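Local coordinates for sugar ABC transporter substrate-binding protein (Treponema pallidum subsp. pallidum, PDB 5U2P) that is an orphan periplasmic solute-binding protein that probably captures a ligand, possibly a sugar, for delivery to an ABC transporter, at residues A[232-237]-A[402-407]; A[199-204]-A[223-228]. All blocks are in the same frame, centred on the assembly; numbering follows the deposited sequence.

Contact 1: residues A[232-237]-A[402-407]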
# COMPACT_ATOMS: atom_id res chain seq x y z
N ALA A 232 -18.14 -6.51 12.75
CA ALA A 232 -16.99 -7.38 13.00
C ALA A 232 -15.99 -6.72 13.93
O ALA A 232 -15.49 -7.32 14.90
CB ALA A 232 -16.31 -7.73 11.66
N TYR A 233 -15.70 -5.46 13.63
CA TYR A 233 -14.79 -4.64 14.42
C TYR A 233 -15.23 -4.63 15.89
O TYR A 233 -14.48 -4.95 16.81
CB TYR A 233 -14.77 -3.23 13.81
CG TYR A 233 -13.57 -2.36 14.08
CD1 TYR A 233 -12.29 -2.88 14.06
CD2 TYR A 233 -13.72 -1.00 14.30
CE1 TYR A 233 -11.19 -2.08 14.28
CE2 TYR A 233 -12.62 -0.18 14.52
CZ TYR A 233 -11.35 -0.73 14.51
OH TYR A 233 -10.24 0.07 14.73
N LEU A 234 -16.50 -4.30 16.08
CA LEU A 234 -17.14 -4.29 17.39
C LEU A 234 -17.04 -5.61 18.12
O LEU A 234 -16.81 -5.63 19.34
CB LEU A 234 -18.61 -3.90 17.19
CG LEU A 234 -18.83 -2.42 16.87
CD1 LEU A 234 -20.26 -2.18 16.36
CD2 LEU A 234 -18.56 -1.59 18.12
N GLU A 235 -17.21 -6.70 17.39
CA GLU A 235 -17.17 -8.03 18.00
C GLU A 235 -15.77 -8.32 18.52
O GLU A 235 -15.61 -8.90 19.60
CB GLU A 235 -17.61 -9.10 16.99
CG GLU A 235 -17.75 -10.50 17.57
CD GLU A 235 -18.90 -10.63 18.55
OE1 GLU A 235 -19.76 -9.73 18.60
OE2 GLU A 235 -18.94 -11.63 19.28
N LEU A 236 -14.74 -7.90 17.77
CA LEU A 236 -13.36 -8.07 18.25
C LEU A 236 -13.13 -7.31 19.56
O LEU A 236 -12.48 -7.83 20.47
CB LEU A 236 -12.35 -7.61 17.20
CG LEU A 236 -12.30 -8.44 15.91
CD1 LEU A 236 -11.30 -7.84 14.96
CD2 LEU A 236 -11.96 -9.90 16.15
N PHE A 237 -13.67 -6.09 19.67
CA PHE A 237 -13.53 -5.31 20.91
C PHE A 237 -14.32 -5.97 22.04
O PHE A 237 -13.84 -6.07 23.17
CB PHE A 237 -14.02 -3.87 20.71
CG PHE A 237 -13.11 -3.03 19.83
CD1 PHE A 237 -11.93 -2.50 20.33
CD2 PHE A 237 -13.44 -2.76 18.51
CE1 PHE A 237 -11.10 -1.73 19.53
CE2 PHE A 237 -12.61 -1.99 17.71
CZ PHE A 237 -11.46 -1.48 18.21
N PRO A 402 -20.86 0.86 27.49
CA PRO A 402 -21.25 -0.26 26.63
C PRO A 402 -21.09 0.09 25.15
O PRO A 402 -21.36 1.24 24.76
CB PRO A 402 -22.73 -0.47 26.96
CG PRO A 402 -23.21 0.88 27.28
CD PRO A 402 -22.06 1.56 28.01
N ALA A 403 -20.67 -0.90 24.37
CA ALA A 403 -20.44 -0.71 22.94
C ALA A 403 -21.72 -0.30 22.19
O ALA A 403 -22.79 -0.87 22.42
CB ALA A 403 -19.87 -1.98 22.33
N PRO A 404 -21.59 0.67 21.27
CA PRO A 404 -22.69 1.05 20.39
C PRO A 404 -22.91 0.02 19.28
O PRO A 404 -22.09 -0.89 19.12
CB PRO A 404 -22.22 2.38 19.81
CG PRO A 404 -20.73 2.19 19.69
CD PRO A 404 -20.34 1.37 20.91
N THR A 405 -23.98 0.17 18.52
CA THR A 405 -24.16 -0.62 17.30
C THR A 405 -23.47 0.07 16.14
O THR A 405 -23.07 1.24 16.24
CB THR A 405 -25.61 -0.79 16.92
OG1 THR A 405 -26.19 0.51 16.72
CG2 THR A 405 -26.38 -1.55 18.01
N ALA A 406 -23.35 -0.63 15.02
CA ALA A 406 -22.77 -0.03 13.83
C ALA A 406 -23.64 1.12 13.34
O ALA A 406 -23.14 2.11 12.82
CB ALA A 406 -22.60 -1.08 12.74
N HIS A 407 -24.95 1.01 13.51
CA HIS A 407 -25.84 2.11 13.16
C HIS A 407 -25.47 3.37 13.93
O HIS A 407 -25.42 4.46 13.36
CB HIS A 407 -27.30 1.78 13.47
CG HIS A 407 -27.88 0.65 12.67
ND1 HIS A 407 -28.41 -0.48 13.26
CD2 HIS A 407 -28.09 0.52 11.34
CE1 HIS A 407 -28.89 -1.27 12.33
NE2 HIS A 407 -28.72 -0.69 11.15
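The carbonyl oxygen of Pro-404 is touched by both methyls of Leu-234: CD1 lies 3.6 Å and CD2 3.7 Å from Pro-404 O. The two methyls of the fork both rest against this oxygen from one side, a van der Waals approach since both partners are carbons. The fork's placement follows from the torsions: CG stands beside the backbone N and anti to the carbonyl carbon (chi1 -74°), and an extended chi2 carries the fork off helix 227-238 toward the chain just ahead of helix 406-417.

Beyond this shared oxygen the branches part. CD1 covers the peptide that enters the second helix, at 3.7 Å from Ala-406 N and 4.4 Å from Ala-406 CB. CD2 serves the preceding loop, resting 4.4 Å from Ala-403 CB and equally far from Pro-404 CD. Val-399 and Met-409 add further apolar surface around Leu-234, and Met-409 also touches Pro-404.

Thr-405 is the N-cap of helix 406-417, its OG1 hydrogen-bonded to Thr-408 N; its CB points away from helix 227-238, so at this residue the leucine meets backbone (CD1 to Thr-405 C). On helix 227-238, Phe-237 sends its edge at a face of the Tyr-233 ring, with CE2 3.4 Å above the ring centre. The two residues, four apart, form a T-shaped (edge-to-face) pair one turn along the helix. Leu-236 and Ala-232 meet Trp-160, so helix 227-238 lies between 402-407 and helix 160-172.

At this surface of one lobe of the periplasmic solute-binding protein, where the chain leads into its C-terminal helix, no hydrogen bond or salt bridge crosses between the segments, and the interface buries 142 Å². Between them Leu-234 carries the contact, which implies van der Waals packing and burial of apolar surface rather than polar pairing.

Contact 2: residues A[199-204]-A[223-228]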
# COMPACT_ATOMS: atom_id res chain seq x y z
N LYS A 199 -11.98 -3.74 1.21
CA LYS A 199 -12.31 -5.00 0.55
C LYS A 199 -13.80 -5.13 0.22
O LYS A 199 -14.14 -5.62 -0.84
CB LYS A 199 -11.87 -6.18 1.41
CG LYS A 199 -10.38 -6.38 1.41
CD LYS A 199 -10.01 -7.66 2.14
CE LYS A 199 -8.53 -7.86 2.15
NZ LYS A 199 -8.18 -9.31 2.28
N VAL A 200 -14.67 -4.71 1.12
CA VAL A 200 -16.10 -4.87 0.84
C VAL A 200 -16.50 -3.93 -0.30
O VAL A 200 -17.32 -4.30 -1.14
CB VAL A 200 -16.97 -4.61 2.10
CG1 VAL A 200 -16.83 -3.18 2.60
CG2 VAL A 200 -18.42 -4.97 1.81
N LEU A 201 -15.88 -2.76 -0.38
CA LEU A 201 -16.24 -1.77 -1.41
C LEU A 201 -15.58 -2.02 -2.77
O LEU A 201 -16.10 -1.60 -3.80
CB LEU A 201 -15.88 -0.36 -0.95
CG LEU A 201 -16.70 0.20 0.22
CD1 LEU A 201 -16.16 1.56 0.63
CD2 LEU A 201 -18.20 0.28 -0.10
N GLY A 202 -14.43 -2.68 -2.78
CA GLY A 202 -13.69 -2.88 -4.01
C GLY A 202 -12.95 -1.64 -4.50
O GLY A 202 -13.01 -0.57 -3.89
N GLU A 203 -12.25 -1.77 -5.62
CA GLU A 203 -11.37 -0.71 -6.10
C GLU A 203 -12.08 0.59 -6.41
O GLU A 203 -11.62 1.66 -6.01
CB GLU A 203 -10.59 -1.16 -7.34
CG GLU A 203 -9.60 -0.08 -7.81
CD GLU A 203 -8.31 -0.65 -8.37
OE1 GLU A 203 -8.32 -1.09 -9.53
OE2 GLU A 203 -7.28 -0.65 -7.65
N GLN A 204 -13.18 0.52 -7.17
CA GLN A 204 -13.96 1.73 -7.47
C GLN A 204 -14.65 2.30 -6.23
O GLN A 204 -14.58 3.50 -5.97
CB GLN A 204 -15.03 1.44 -8.53
CG GLN A 204 -14.49 1.43 -9.94
CD GLN A 204 -13.45 0.35 -10.13
OE1 GLN A 204 -13.74 -0.84 -9.99
NE2 GLN A 204 -12.21 0.76 -10.43
N GLU A 223 -24.05 4.83 4.47
CA GLU A 223 -22.99 3.85 4.18
C GLU A 223 -23.29 2.48 4.76
O GLU A 223 -22.49 1.94 5.53
CB GLU A 223 -21.63 4.36 4.70
CG GLU A 223 -21.22 5.72 4.13
CD GLU A 223 -20.91 5.68 2.64
OE1 GLU A 223 -21.02 6.74 1.99
OE2 GLU A 223 -20.56 4.60 2.12
N ARG A 224 -24.42 1.88 4.39
CA ARG A 224 -24.84 0.65 5.06
C ARG A 224 -24.02 -0.56 4.59
O ARG A 224 -24.07 -1.62 5.22
CB ARG A 224 -26.35 0.42 4.86
CG ARG A 224 -26.79 0.21 3.45
CD ARG A 224 -28.32 0.30 3.32
NE ARG A 224 -28.73 0.19 1.92
CZ ARG A 224 -28.93 -0.96 1.29
NH1 ARG A 224 -28.78 -2.11 1.93
NH2 ARG A 224 -29.29 -0.96 0.01
N ALA A 225 -23.23 -0.40 3.52
CA ALA A 225 -22.34 -1.46 3.10
C ALA A 225 -21.32 -1.73 4.20
O ALA A 225 -20.81 -2.85 4.31
CB ALA A 225 -21.64 -1.10 1.78
N LEU A 226 -21.03 -0.71 5.00
CA LEU A 226 -20.06 -0.79 6.10
C LEU A 226 -20.63 -1.41 7.37
O LEU A 226 -19.86 -1.68 8.31
CB LEU A 226 -19.53 0.61 6.43
CG LEU A 226 -18.36 1.10 5.58
CD1 LEU A 226 -18.53 0.73 4.15
CD2 LEU A 226 -18.20 2.60 5.69
N TYR A 227 -21.95 -1.59 7.43
CA TYR A 227 -22.60 -2.14 8.63
C TYR A 227 -21.97 -3.46 9.11
O TYR A 227 -21.63 -3.59 10.30
CB TYR A 227 -24.10 -2.32 8.38
CG TYR A 227 -24.84 -2.99 9.53
CD1 TYR A 227 -25.31 -2.25 10.60
CD2 TYR A 227 -25.07 -4.36 9.52
CE1 TYR A 227 -25.98 -2.87 11.66
CE2 TYR A 227 -25.75 -4.98 10.57
CZ TYR A 227 -26.20 -4.23 11.63
OH TYR A 227 -26.87 -4.84 12.66
N PRO A 228 -21.82 -4.45 8.21
CA PRO A 228 -21.25 -5.72 8.67
C PRO A 228 -19.78 -5.64 9.11
O PRO A 228 -19.42 -6.36 10.03
CB PRO A 228 -21.40 -6.65 7.46
CG PRO A 228 -21.63 -5.74 6.30
CD PRO A 228 -22.35 -4.57 6.84
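Leu-201 sets its CG beside the backbone N and anti to the carbonyl carbon (chi1 -67°), while Leu-226, with a similar chi1 of -84° but a folded chi2 of 40°, turns CD1 toward it. These torsions bring the leucine branches together across a helix-loop-helix unit in which helix 191-214 meets the approach to helix 227-238.

The evidence for the meeting lies in one methyl: Leu-201 CD2 is 4.2 Å from Ala-225 CB and 4.3 Å from Leu-226 CD1, so it touches two successive residues of the opposing segment. The CB of Ala-225 points at the other segment, whereas Leu-201 reaches it by the end of its side chain. Val-200 also faces this way, its CG2 at 4.1 Å from Ala-225 O, but the residue was modelled in two conformers and that detail is doubtful. Ile-197 and Trp-220 extend the apolar surroundings of Leu-226, and Leu-209 touches Leu-201.

The backbone on both sides is irregular. Helix 191-214 is kinked past Leu-201: the N atoms of Glu-203 and Gln-204 make no bond to the turn before, and Gly-202 has a positive phi. Opposite, 223-228 makes two successive i to i-3 turn bonds: Leu-226 N donates to Glu-223 O at 3.1 Å, and Tyr-227 N to Arg-224 O at the same length. A salt bridge from Glu-223 to Arg-212 ties the far end of the loop back to helix 191-214.

No polar bond spans the two segments themselves. On the other flank of the helix, Lys-199 stretches away from 223-228, its NZ hydrogen-bonded to Ala-296 O and its carbonyl oxygen to Asn-295 ND2.

Overall arrangement
From the N terminus, the chain first builds much of the five-stranded sheet, then crosses to the lobe of the six-stranded sheet, where both contacts lie. Contact 2 closes first, a short loop linking helix 191-214 to the start of helix 227-238. Contact 1 then opens on that same helix and closes only after 164 intervening residues, which include strands of both sheets, when the chain returns ahead of helix 406-417. The loops run in series, neither nesting nor crossing. Their centres lie about 17 Å apart, yet they touch: His-407 CE1 is 3.4 Å from Tyr-227 CE1. Helix 227-238 thus connects helix 191-214 with the C-terminal helix.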